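Local coordinates for protein erythropoietin (Homo sapiens, PDB 1EER) that acts as a hormone that binds and dimerises its receptor, activates JAK2 and so regulates erythrocyte proliferation and differentiation, at residues L35-T40 and V74-A79; V41-V46 and R131-D136; T107-L112 and L155-A160. The protein carries 5 engineered substitutions. All coordinates share one frame; numbering follows the deposited sequence.

Contact 1: residues L35-T40 and V74-A79; sequences LNEKIT and VLRGQA. Engineered in segment 35-40: K38 (natural residue Asn).
I39 and L35 pack against G77 of helix 56-82, while E37 pairs with R76 one residue earlier on the helix. The apolar half is the buried one. CD1 of I39 is the atom that reaches the helix. I39 CD1 lies 4.1 Å from G77 N; the CB of R76 is about as near. CG1 of I39, anti to the carbonyl carbon (chi1 -57°), carries CD1 toward the helix, and the I39 side chain crosses that of R76 obliquely. L35 comes in beside it and sets CD2 4.3 Å from G77 CA. G77 has no side chain, so both residues meet helix backbone here. The same I39 side chain also touches A73 and L80, one turn before and one turn after R76 and G77.

The polar half lies on the more open side, where E37 is partly exposed and R76 exposed. One salt bridge joins them. R76 NH1 donates to E37 OE2 at 3.0 Å with an N-H...O angle of 159°. OE2 receives it on its syn lone pair and sits at the edge of the guanidinium, near its plane. The two side chains cross at about a right angle, and the carboxylate and guanidinium planes are 38° apart. E37 runs extended beyond CG, whereas R76 bends at chi2 and chi3. The aliphatic part of R76 also comes close, with CD 3.3 Å from E37 OE2. E37 leans on L80 as well. On the far side of the helix, V74 faces helix 91-111. Helix 56-82 thus lies between the strand and that helix. The strand belongs to the first long crossover of the four-helix cytokine fold and packs on one of the bundle helices.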
ATOM      1  N   LEU A  35      -0.618 -11.911  24.008  1.00 22.68           N
ATOM      2  CA  LEU A  35      -1.742 -12.689  23.499  1.00 27.22           C
ATOM      3  C   LEU A  35      -2.072 -13.712  24.588  1.00 35.80           C
ATOM      4  O   LEU A  35      -3.090 -14.411  24.532  1.00 34.43           O
ATOM      5  CB  LEU A  35      -1.357 -13.416  22.205  1.00 25.24           C
ATOM      6  CG  LEU A  35      -1.243 -12.608  20.904  1.00 19.53           C
ATOM      7  CD1 LEU A  35      -0.592 -13.470  19.836  1.00 15.57           C
ATOM      8  CD2 LEU A  35      -2.617 -12.154  20.441  1.00 16.00           C
ATOM      9  N   ASN A  36      -1.193 -13.785  25.582  1.00 38.03           N
ATOM     10  CA  ASN A  36      -1.355 -14.699  26.704  1.00 39.37           C
ATOM     11  C   ASN A  36      -1.476 -16.154  26.266  1.00 38.51           C
ATOM     12  O   ASN A  36      -2.285 -16.910  26.801  1.00 40.25           O
ATOM     13  CB  ASN A  36      -2.575 -14.294  27.527  1.00 41.95           C
ATOM     14  CG  ASN A  36      -2.310 -13.076  28.382  1.00 38.38           C
ATOM     15  OD1 ASN A  36      -2.969 -12.050  28.239  1.00 43.43           O
ATOM     16  ND2 ASN A  36      -1.338 -13.183  29.279  1.00 43.35           N
ATOM     17  N   GLU A  37      -0.651 -16.527  25.293  1.00 35.89           N
ATOM     18  CA  GLU A  37      -0.613 -17.876  24.744  1.00 30.96           C
ATOM     19  C   GLU A  37       0.131 -17.830  23.411  1.00 26.38           C
ATOM     20  O   GLU A  37       0.292 -16.764  22.816  1.00 26.20           O
ATOM     21  CB  GLU A  37      -2.041 -18.415  24.547  1.00 30.50           C
ATOM     22  CG  GLU A  37      -2.531 -18.455  23.107  1.00 33.93           C
ATOM     23  CD  GLU A  37      -4.034 -18.665  23.003  1.00 42.14           C
ATOM     24  OE1 GLU A  37      -4.743 -18.423  24.004  1.00 42.50           O
ATOM     25  OE2 GLU A  37      -4.506 -19.068  21.916  1.00 43.70           O
ATOM     26  N   LYS A  38       0.592 -18.985  22.949  1.00 24.57           N
ATOM     27  CA  LYS A  38       1.305 -19.061  21.680  1.00 28.91           C
ATOM     28  C   LYS A  38       0.366 -19.341  20.496  1.00 26.47           C
ATOM     29  O   LYS A  38      -0.177 -20.443  20.361  1.00 26.71           O
ATOM     30  CB  LYS A  38       2.385 -20.148  21.742  1.00 29.04           C
ATOM     31  CG  LYS A  38       3.175 -20.190  23.046  1.00 35.54           C
ATOM     32  CD  LYS A  38       2.812 -21.412  23.910  1.00 43.45           C
ATOM     33  CE  LYS A  38       1.361 -21.899  23.698  1.00 46.59           C
ATOM     34  NZ  LYS A  38       0.381 -21.403  24.720  1.00 34.61           N
ATOM     35  N   ILE A  39       0.174 -18.336  19.648  1.00 26.55           N
ATOM     36  CA  ILE A  39      -0.674 -18.481  18.471  1.00 22.45           C
ATOM     37  C   ILE A  39       0.209 -18.877  17.292  1.00 27.16           C
ATOM     38  O   ILE A  39       1.148 -18.158  16.936  1.00 27.55           O
ATOM     39  CB  ILE A  39      -1.406 -17.157  18.136  1.00 19.56           C
ATOM     40  CG1 ILE A  39      -2.221 -16.706  19.346  1.00 21.88           C
ATOM     41  CG2 ILE A  39      -2.298 -17.338  16.906  1.00 17.74           C
ATOM     42  CD1 ILE A  39      -3.226 -15.619  19.044  1.00 25.45           C
ATOM     43  N   THR A  40      -0.081 -20.030  16.700  1.00 25.07           N
ATOM     44  CA  THR A  40       0.687 -20.508  15.560  1.00 26.11           C
ATOM     45  C   THR A  40       0.511 -19.554  14.379  1.00 27.28           C
ATOM     46  O   THR A  40      -0.592 -19.101  14.089  1.00 27.50           O
ATOM     47  CB  THR A  40       0.227 -21.912  15.151  1.00 29.35           C
ATOM     48  OG1 THR A  40       0.334 -22.792  16.277  1.00 33.07           O
ATOM     49  CG2 THR A  40       1.083 -22.442  14.003  1.00 29.65           C
ATOM     50  N   VAL A  74      -5.216 -14.522  13.253  1.00 23.77           N
ATOM     51  CA  VAL A  74      -5.850 -13.236  13.492  1.00 23.44           C
ATOM     52  C   VAL A  74      -7.222 -13.421  14.169  1.00 19.61           C
ATOM     53  O   VAL A  74      -7.563 -12.703  15.116  1.00 18.62           O
ATOM     54  CB  VAL A  74      -5.987 -12.461  12.154  1.00 21.39           C
ATOM     55  CG1 VAL A  74      -6.443 -11.031  12.407  1.00 21.12           C
ATOM     56  CG2 VAL A  74      -4.647 -12.461  11.427  1.00 21.63           C
ATOM     57  N   LEU A  75      -8.002 -14.384  13.688  1.00 16.58           N
ATOM     58  CA  LEU A  75      -9.314 -14.644  14.271  1.00 19.68           C
ATOM     59  C   LEU A  75      -9.140 -14.962  15.751  1.00 23.60           C
ATOM     60  O   LEU A  75      -9.851 -14.424  16.602  1.00 24.29           O
ATOM     61  CB  LEU A  75      -9.984 -15.802  13.541  1.00 16.89           C
ATOM     62  CG  LEU A  75     -10.435 -15.399  12.138  1.00 17.82           C
ATOM     63  CD1 LEU A  75     -10.797 -16.614  11.320  1.00 15.86           C
ATOM     64  CD2 LEU A  75     -11.609 -14.461  12.253  1.00 18.87           C
ATOM     65  N   ARG A  76      -8.182 -15.831  16.063  1.00 27.56           N
ATOM     66  CA  ARG A  76      -7.917 -16.179  17.452  1.00 26.18           C
ATOM     67  C   ARG A  76      -7.530 -14.917  18.222  1.00 22.33           C
ATOM     68  O   ARG A  76      -7.964 -14.704  19.348  1.00 25.04           O
ATOM     69  CB  ARG A  76      -6.791 -17.212  17.539  1.00 28.30           C
ATOM     70  CG  ARG A  76      -7.180 -18.491  18.280  1.00 38.27           C
ATOM     71  CD  ARG A  76      -6.977 -18.354  19.786  1.00 37.99           C
ATOM     72  NE  ARG A  76      -8.225 -18.060  20.486  1.00 40.94           N
ATOM     73  CZ  ARG A  76      -8.417 -18.245  21.790  1.00 43.46           C
ATOM     74  NH1 ARG A  76      -7.441 -18.722  22.547  1.00 44.64           N
ATOM     75  NH2 ARG A  76      -9.588 -17.952  22.341  1.00 43.95           N
ATOM     76  N   GLY A  77      -6.713 -14.072  17.607  1.00 24.46           N
ATOM     77  CA  GLY A  77      -6.310 -12.849  18.271  1.00 24.15           C
ATOM     78  C   GLY A  77      -7.508 -11.968  18.553  1.00 20.70           C
ATOM     79  O   GLY A  77      -7.584 -11.300  19.585  1.00 21.05           O
ATOM     80  N   GLN A  78      -8.454 -11.973  17.628  1.00 20.13           N
ATOM     81  CA  GLN A  78      -9.659 -11.174  17.777  1.00 24.96           C
ATOM     82  C   GLN A  78     -10.498 -11.636  18.975  1.00 21.82           C
ATOM     83  O   GLN A  78     -10.959 -10.821  19.774  1.00 24.37           O
ATOM     84  CB  GLN A  78     -10.484 -11.257  16.493  1.00 22.83           C
ATOM     85  CG  GLN A  78     -11.800 -10.516  16.541  1.00 26.75           C
ATOM     86  CD  GLN A  78     -12.665 -10.835  15.347  1.00 25.97           C
ATOM     87  OE1 GLN A  78     -12.690 -11.968  14.874  1.00 25.30           O
ATOM     88  NE2 GLN A  78     -13.380  -9.834  14.845  1.00 29.17           N
ATOM     89  N   ALA A  79     -10.688 -12.942  19.107  1.00 26.85           N
ATOM     90  CA  ALA A  79     -11.478 -13.482  20.214  1.00 29.60           C
ATOM     91  C   ALA A  79     -10.745 -13.337  21.542  1.00 32.36           C
ATOM     92  O   ALA A  79     -11.368 -13.140  22.583  1.00 31.97           O
ATOM     93  CB  ALA A  79     -11.802 -14.938  19.959  1.00 27.19           C
TER

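Contact 2: residues V41-V46 and R131-D136; sequences VPDTKV and RTITAD
V41 and I133 meet where the two long crossover connections of the four-helix cytokine fold touch. V41 N donates to I133 O at 2.9 Å, with an N-H...O angle of 172°. V41 CG2 lies 3.6 Å from I133 CG2. The D43 side chain can be followed outward from there. D43 CB is 3.5 Å from I133 CD1. D43 CG is anti to the backbone N (chi1 -177°) and lies 3.6 Å from I133 CD1. OD1 turns back to its own segment and accepts from K45 N, which closes an Asx turn. D43 OD2 goes across to R131 and is gripped side-on by R131 NE and NH2, both at 3.2 Å. Both nitrogens come from the same face of the carboxylate, well above its plane. Bound to one arginine and one backbone N-H, the carboxylate has its rotation fixed.

K45 and R131 approach tip to tip despite their like charges. D43 OD2 sits to one side of the pair, bonded to R131 and in a long, weak ion pair with K45 NZ. The receptor chain also takes part: an acidic side chain of it binds K45 NZ, and its backbone accepts from R131 NH1. I133 CD1 covers one face of the R131 guanidinium, 3.5 Å above the plane and offset toward the rim.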
ATOM      1  N   VAL A  41       1.602 -19.247  13.692  1.00 24.73           N
ATOM      2  CA  VAL A  41       1.547 -18.329  12.560  1.00 23.09           C
ATOM      3  C   VAL A  41       2.320 -18.914  11.394  1.00 23.03           C
ATOM      4  O   VAL A  41       3.090 -19.855  11.566  1.00 28.16           O
ATOM      5  CB  VAL A  41       2.153 -16.961  12.942  1.00 21.89           C
ATOM      6  CG1 VAL A  41       1.216 -16.237  13.895  1.00 21.39           C
ATOM      7  CG2 VAL A  41       3.516 -17.153  13.594  1.00 17.12           C
ATOM      8  N   PRO A  42       2.127 -18.377  10.185  1.00 23.42           N
ATOM      9  CA  PRO A  42       2.902 -18.987   9.101  1.00 23.00           C
ATOM     10  C   PRO A  42       4.340 -18.464   9.082  1.00 19.13           C
ATOM     11  O   PRO A  42       4.695 -17.553   9.832  1.00 19.27           O
ATOM     12  CB  PRO A  42       2.121 -18.607   7.841  1.00 19.39           C
ATOM     13  CG  PRO A  42       1.373 -17.348   8.219  1.00 17.63           C
ATOM     14  CD  PRO A  42       1.276 -17.265   9.720  1.00 14.54           C
ATOM     15  N   ASP A  43       5.172 -19.062   8.245  1.00 18.73           N
ATOM     16  CA  ASP A  43       6.545 -18.608   8.121  1.00 20.22           C
ATOM     17  C   ASP A  43       6.478 -17.584   7.009  1.00 18.47           C
ATOM     18  O   ASP A  43       5.865 -17.845   5.976  1.00 23.53           O
ATOM     19  CB  ASP A  43       7.468 -19.753   7.703  1.00 21.85           C
ATOM     20  CG  ASP A  43       8.926 -19.326   7.627  1.00 23.34           C
ATOM     21  OD1 ASP A  43       9.202 -18.108   7.604  1.00 30.38           O
ATOM     22  OD2 ASP A  43       9.801 -20.210   7.594  1.00 31.10           O
ATOM     23  N   THR A  44       7.085 -16.418   7.207  1.00 19.37           N
ATOM     24  CA  THR A  44       7.035 -15.394   6.170  1.00 22.99           C
ATOM     25  C   THR A  44       8.335 -15.185   5.396  1.00 24.37           C
ATOM     26  O   THR A  44       8.370 -14.416   4.431  1.00 21.97           O
ATOM     27  CB  THR A  44       6.583 -14.036   6.745  1.00 19.75           C
ATOM     28  OG1 THR A  44       7.641 -13.466   7.521  1.00 18.81           O
ATOM     29  CG2 THR A  44       5.353 -14.218   7.620  1.00 18.21           C
ATOM     30  N   LYS A  45       9.400 -15.871   5.791  1.00 21.98           N
ATOM     31  CA  LYS A  45      10.659 -15.680   5.089  1.00 24.17           C
ATOM     32  C   LYS A  45      10.633 -16.202   3.662  1.00 20.31           C
ATOM     33  O   LYS A  45       9.988 -17.206   3.349  1.00 24.64           O
ATOM     34  CB  LYS A  45      11.816 -16.320   5.859  1.00 22.77           C
ATOM     35  CG  LYS A  45      11.845 -17.843   5.855  1.00 29.31           C
ATOM     36  CD  LYS A  45      12.957 -18.403   6.769  1.00 37.49           C
ATOM     37  CE  LYS A  45      12.729 -19.903   6.551  1.00 41.58           C
ATOM     38  NZ  LYS A  45      13.599 -20.841   7.257  1.00 37.50           N
ATOM     39  N   VAL A  46      11.323 -15.488   2.785  1.00 23.75           N
ATOM     40  CA  VAL A  46      11.420 -15.885   1.389  1.00 22.16           C
ATOM     41  C   VAL A  46      12.892 -15.866   0.976  1.00 21.86           C
ATOM     42  O   VAL A  46      13.559 -14.831   1.055  1.00 19.66           O
ATOM     43  CB  VAL A  46      10.614 -14.928   0.454  1.00 22.10           C
ATOM     44  CG1 VAL A  46      11.027 -15.140  -0.998  1.00 14.44           C
ATOM     45  CG2 VAL A  46       9.119 -15.175   0.609  1.00 18.36           C
ATOM     46  N   ARG A 131       8.490 -27.251  11.400  1.00 63.20           N
ATOM     47  CA  ARG A 131       8.673 -25.809  11.483  1.00 62.02           C
ATOM     48  C   ARG A 131       7.961 -25.270  12.724  1.00 59.24           C
ATOM     49  O   ARG A 131       8.551 -25.172  13.798  1.00 64.22           O
ATOM     50  CB  ARG A 131       8.111 -25.125  10.225  1.00 62.34           C
ATOM     51  CG  ARG A 131       9.061 -24.139   9.537  1.00 58.27           C
ATOM     52  CD  ARG A 131      10.002 -23.465  10.530  1.00 61.40           C
ATOM     53  NE  ARG A 131      10.477 -22.169  10.054  1.00 58.93           N
ATOM     54  CZ  ARG A 131      11.370 -21.417  10.694  1.00 55.93           C
ATOM     55  NH1 ARG A 131      11.888 -21.837  11.842  1.00 54.34           N
ATOM     56  NH2 ARG A 131      11.744 -20.249  10.184  1.00 47.76           N
ATOM     57  N   THR A 132       6.685 -24.930  12.559  1.00 56.66           N
ATOM     58  CA  THR A 132       5.844 -24.392  13.631  1.00 49.50           C
ATOM     59  C   THR A 132       6.384 -23.139  14.321  1.00 41.63           C
ATOM     60  O   THR A 132       7.130 -23.203  15.306  1.00 39.69           O
ATOM     61  CB  THR A 132       5.533 -25.469  14.695  1.00 49.37           C
ATOM     62  OG1 THR A 132       4.544 -26.366  14.172  1.00 54.16           O
ATOM     63  CG2 THR A 132       4.989 -24.832  15.966  1.00 47.05           C
ATOM     64  N   ILE A 133       5.986 -21.997  13.775  1.00 32.66           N
ATOM     65  CA  ILE A 133       6.370 -20.698  14.292  1.00 26.91           C
ATOM     66  C   ILE A 133       5.161 -20.185  15.057  1.00 23.26           C
ATOM     67  O   ILE A 133       4.021 -20.473  14.690  1.00 19.88           O
ATOM     68  CB  ILE A 133       6.691 -19.714  13.137  1.00 26.66           C
ATOM     69  CG1 ILE A 133       7.900 -20.211  12.353  1.00 28.12           C
ATOM     70  CG2 ILE A 133       6.952 -18.321  13.683  1.00 26.21           C
ATOM     71  CD1 ILE A 133       8.211 -19.384  11.144  1.00 29.74           C
ATOM     72  N   THR A 134       5.401 -19.430  16.119  1.00 22.61           N
ATOM     73  CA  THR A 134       4.300 -18.890  16.895  1.00 24.18           C
ATOM     74  C   THR A 134       4.613 -17.488  17.377  1.00 23.82           C
ATOM     75  O   THR A 134       5.739 -17.004  17.252  1.00 22.24           O
ATOM     76  CB  THR A 134       3.988 -19.757  18.140  1.00 24.76           C
ATOM     77  OG1 THR A 134       5.079 -19.668  19.061  1.00 29.97           O
ATOM     78  CG2 THR A 134       3.761 -21.208  17.755  1.00 19.08           C
ATOM     79  N   ALA A 135       3.594 -16.840  17.931  1.00 24.28           N
ATOM     80  CA  ALA A 135       3.727 -15.491  18.467  1.00 26.25           C
ATOM     81  C   ALA A 135       2.912 -15.435  19.759  1.00 23.72           C
ATOM     82  O   ALA A 135       1.914 -16.143  19.894  1.00 28.74           O
ATOM     83  CB  ALA A 135       3.199 -14.458  17.460  1.00 23.13           C
ATOM     84  N   ASP A 136       3.354 -14.616  20.709  1.00 21.32           N
ATOM     85  CA  ASP A 136       2.642 -14.461  21.965  1.00 22.52           C
ATOM     86  C   ASP A 136       2.380 -12.986  22.255  1.00 22.45           C
ATOM     87  O   ASP A 136       2.077 -12.611  23.383  1.00 29.24           O
ATOM     88  CB  ASP A 136       3.411 -15.118  23.125  1.00 26.52           C
ATOM     89  CG  ASP A 136       4.846 -14.633  23.239  1.00 30.55           C
ATOM     90  OD1 ASP A 136       5.060 -13.425  23.463  1.00 28.53           O
ATOM     91  OD2 ASP A 136       5.765 -15.471  23.113  1.00 40.07           O
TER

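Contact 3: residues T107-L112 and L155-A160; sequences TLLRAL and LYTGEA
Two bundle helices, 91-111 and 138-161, meet here near their C-terminal ends, and L112 carries most of the contact. L112 CD1 lies 3.5 Å from Y156 CE2. L112 CD1 is also 3.7 Å from A160 CB. L112 CD2 rests on A160 CB at 4.0 Å. L112 and Y156 reach toward each other, tip to tip. Y156 points its CB toward L112, and CG continues anti to the backbone N (chi1 164°).

L109, three residues earlier, adds a second methyl. L109 CD1 approaches the edge of the Y156 ring, 4.4 Å from Y156 CE2 and close to the ring plane. L109 CD1 is also 4.0 Å from T157 OG1. That hydroxyl is hydrogen-bonded to L153 O within its own helix, so its polar need is met there. No hydrogen bond joins the two segments, and the contact is apolar.

Other parts of the protein close around it. V63 of helix 56-82 touches both L109 and Y156, and A114 of helix 114-120 does the same. P3 packs on L112, and I6 on L109. This is helix-helix apolar packing at one end of the four-helix bundle.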
ATOM      1  N   THR A 107     -10.572 -14.295  -0.789  1.00 15.61           N
ATOM      2  CA  THR A 107     -11.492 -14.386  -1.909  1.00 17.79           C
ATOM      3  C   THR A 107     -10.737 -13.989  -3.168  1.00 17.53           C
ATOM      4  O   THR A 107     -10.853 -14.637  -4.204  1.00 19.25           O
ATOM      5  CB  THR A 107     -12.708 -13.441  -1.716  1.00 27.48           C
ATOM      6  OG1 THR A 107     -13.469 -13.858  -0.572  1.00 33.01           O
ATOM      7  CG2 THR A 107     -13.607 -13.470  -2.943  1.00 33.77           C
ATOM      8  N   LEU A 108      -9.944 -12.928  -3.055  1.00 22.73           N
ATOM      9  CA  LEU A 108      -9.147 -12.415  -4.167  1.00 22.28           C
ATOM     10  C   LEU A 108      -8.150 -13.448  -4.719  1.00 25.31           C
ATOM     11  O   LEU A 108      -8.008 -13.597  -5.941  1.00 21.76           O
ATOM     12  CB  LEU A 108      -8.400 -11.154  -3.715  1.00 22.58           C
ATOM     13  CG  LEU A 108      -8.780  -9.804  -4.344  1.00 25.74           C
ATOM     14  CD1 LEU A 108     -10.234  -9.801  -4.809  1.00 22.15           C
ATOM     15  CD2 LEU A 108      -8.530  -8.703  -3.328  1.00 25.44           C
ATOM     16  N   LEU A 109      -7.473 -14.160  -3.819  1.00 19.85           N
ATOM     17  CA  LEU A 109      -6.486 -15.171  -4.199  1.00 21.52           C
ATOM     18  C   LEU A 109      -7.088 -16.352  -4.940  1.00 23.75           C
ATOM     19  O   LEU A 109      -6.533 -16.833  -5.930  1.00 23.92           O
ATOM     20  CB  LEU A 109      -5.775 -15.702  -2.958  1.00 22.72           C
ATOM     21  CG  LEU A 109      -4.267 -15.541  -2.916  1.00 25.34           C
ATOM     22  CD1 LEU A 109      -3.871 -14.228  -3.576  1.00 25.66           C
ATOM     23  CD2 LEU A 109      -3.817 -15.577  -1.471  1.00 27.03           C
ATOM     24  N   ARG A 110      -8.217 -16.832  -4.433  1.00 25.19           N
ATOM     25  CA  ARG A 110      -8.898 -17.968  -5.028  1.00 22.19           C
ATOM     26  C   ARG A 110      -9.223 -17.681  -6.477  1.00 16.35           C
ATOM     27  O   ARG A 110      -9.007 -18.514  -7.344  1.00 21.07           O
ATOM     28  CB  ARG A 110     -10.186 -18.263  -4.259  1.00 21.86           C
ATOM     29  CG  ARG A 110     -11.131 -19.201  -4.975  1.00 25.25           C
ATOM     30  CD  ARG A 110     -12.347 -19.483  -4.120  1.00 26.24           C
ATOM     31  NE  ARG A 110     -11.973 -19.706  -2.730  1.00 28.66           N
ATOM     32  CZ  ARG A 110     -12.671 -19.263  -1.694  1.00 29.47           C
ATOM     33  NH1 ARG A 110     -13.783 -18.570  -1.899  1.00 32.80           N
ATOM     34  NH2 ARG A 110     -12.259 -19.507  -0.459  1.00 27.27           N
ATOM     35  N   ALA A 111      -9.755 -16.497  -6.734  1.00 25.07           N
ATOM     36  CA  ALA A 111     -10.114 -16.109  -8.090  1.00 24.57           C
ATOM     37  C   ALA A 111      -8.866 -16.163  -8.943  1.00 26.81           C
ATOM     38  O   ALA A 111      -8.940 -16.397 -10.143  1.00 29.26           O
ATOM     39  CB  ALA A 111     -10.696 -14.711  -8.096  1.00 23.86           C
ATOM     40  N   LEU A 112      -7.721 -15.946  -8.306  1.00 28.32           N
ATOM     41  CA  LEU A 112      -6.434 -15.979  -8.986  1.00 27.83           C
ATOM     42  C   LEU A 112      -6.023 -17.423  -9.289  1.00 30.21           C
ATOM     43  O   LEU A 112      -5.088 -17.669 -10.051  1.00 36.16           O
ATOM     44  CB  LEU A 112      -5.370 -15.305  -8.112  1.00 34.24           C
ATOM     45  CG  LEU A 112      -4.302 -14.387  -8.724  1.00 29.00           C
ATOM     46  CD1 LEU A 112      -3.021 -14.588  -7.958  1.00 19.91           C
ATOM     47  CD2 LEU A 112      -4.090 -14.673 -10.207  1.00 26.99           C
ATOM     48  N   LEU A 155       4.741 -11.471  -3.905  1.00 21.67           N
ATOM     49  CA  LEU A 155       5.573 -12.172  -4.881  1.00 21.71           C
ATOM     50  C   LEU A 155       4.763 -13.145  -5.726  1.00 20.90           C
ATOM     51  O   LEU A 155       4.870 -13.154  -6.954  1.00 24.04           O
ATOM     52  CB  LEU A 155       6.709 -12.925  -4.183  1.00 23.06           C
ATOM     53  CG  LEU A 155       7.878 -12.071  -3.671  1.00 25.52           C
ATOM     54  CD1 LEU A 155       8.902 -12.975  -2.994  1.00 26.69           C
ATOM     55  CD2 LEU A 155       8.517 -11.289  -4.815  1.00 22.89           C
ATOM     56  N   TYR A 156       3.959 -13.972  -5.068  1.00 20.07           N
ATOM     57  CA  TYR A 156       3.136 -14.929  -5.785  1.00 17.14           C
ATOM     58  C   TYR A 156       2.168 -14.188  -6.727  1.00 23.04           C
ATOM     59  O   TYR A 156       2.070 -14.505  -7.918  1.00 21.83           O
ATOM     60  CB  TYR A 156       2.345 -15.789  -4.796  1.00 20.06           C
ATOM     61  CG  TYR A 156       1.211 -16.523  -5.462  1.00 22.63           C
ATOM     62  CD1 TYR A 156       1.470 -17.532  -6.387  1.00 26.62           C
ATOM     63  CD2 TYR A 156      -0.115 -16.160  -5.237  1.00 16.20           C
ATOM     64  CE1 TYR A 156       0.446 -18.157  -7.079  1.00 22.05           C
ATOM     65  CE2 TYR A 156      -1.148 -16.782  -5.928  1.00 19.50           C
ATOM     66  CZ  TYR A 156      -0.855 -17.778  -6.850  1.00 18.54           C
ATOM     67  OH  TYR A 156      -1.851 -18.395  -7.566  1.00 28.09           O
ATOM     68  N   THR A 157       1.462 -13.195  -6.188  1.00 21.59           N
ATOM     69  CA  THR A 157       0.501 -12.424  -6.974  1.00 23.53           C
ATOM     70  C   THR A 157       1.130 -11.749  -8.197  1.00 23.96           C
ATOM     71  O   THR A 157       0.521 -11.697  -9.261  1.00 25.29           O
ATOM     72  CB  THR A 157      -0.171 -11.342  -6.117  1.00 23.87           C
ATOM     73  OG1 THR A 157      -1.033 -11.957  -5.148  1.00 27.25           O
ATOM     74  CG2 THR A 157      -0.990 -10.425  -6.989  1.00 35.38           C
ATOM     75  N   GLY A 158       2.345 -11.233  -8.040  1.00 26.70           N
ATOM     76  CA  GLY A 158       3.021 -10.579  -9.145  1.00 21.39           C
ATOM     77  C   GLY A 158       3.257 -11.507 -10.320  1.00 23.10           C
ATOM     78  O   GLY A 158       2.978 -11.157 -11.465  1.00 25.75           O
ATOM     79  N   GLU A 159       3.766 -12.701 -10.045  1.00 23.89           N
ATOM     80  CA  GLU A 159       4.036 -13.654 -11.110  1.00 22.86           C
ATOM     81  C   GLU A 159       2.777 -14.234 -11.740  1.00 26.09           C
ATOM     82  O   GLU A 159       2.686 -14.357 -12.962  1.00 30.72           O
ATOM     83  CB  GLU A 159       4.899 -14.798 -10.584  1.00 22.44           C
ATOM     84  CG  GLU A 159       5.070 -15.943 -11.570  1.00 31.16           C
ATOM     85  CD  GLU A 159       6.529 -16.282 -11.836  1.00 36.90           C
ATOM     86  OE1 GLU A 159       7.336 -16.259 -10.879  1.00 39.26           O
ATOM     87  OE2 GLU A 159       6.865 -16.576 -13.003  1.00 39.68           O
ATOM     88  N   ALA A 160       1.807 -14.589 -10.902  1.00 25.56           N
ATOM     89  CA  ALA A 160       0.572 -15.206 -11.367  1.00 23.45           C
ATOM     90  C   ALA A 160      -0.264 -14.310 -12.274  1.00 23.43           C
ATOM     91  O   ALA A 160      -0.967 -14.787 -13.159  1.00 23.17           O
ATOM     92  CB  ALA A 160      -0.256 -15.670 -10.164  1.00 18.17           C
TER

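Contacts 1 and 2 are neighbours, centres 13 Å apart. They share the antiparallel sheet of strands 34-41 and 133-137. I39 N probably bonds to A135 O, and L35 N to D136 O. Their segments alternate along the chain, as do those of contacts 2 and 3; contact 1 closes before contact 3 opens. Contact 1 lays the first strand on helix 56-82, and contact 2 ties the crossovers together. Contact 3 joins helices 91-111 and 138-161 across the chain's centre from both, 26 Å from contact 1 and 21 Å from contact 2 between centres. V46 touches L155, so the loop after strand 34-41 meets helix 138-161. All three contacts reach a receptor chain, contact 2 with the most residues.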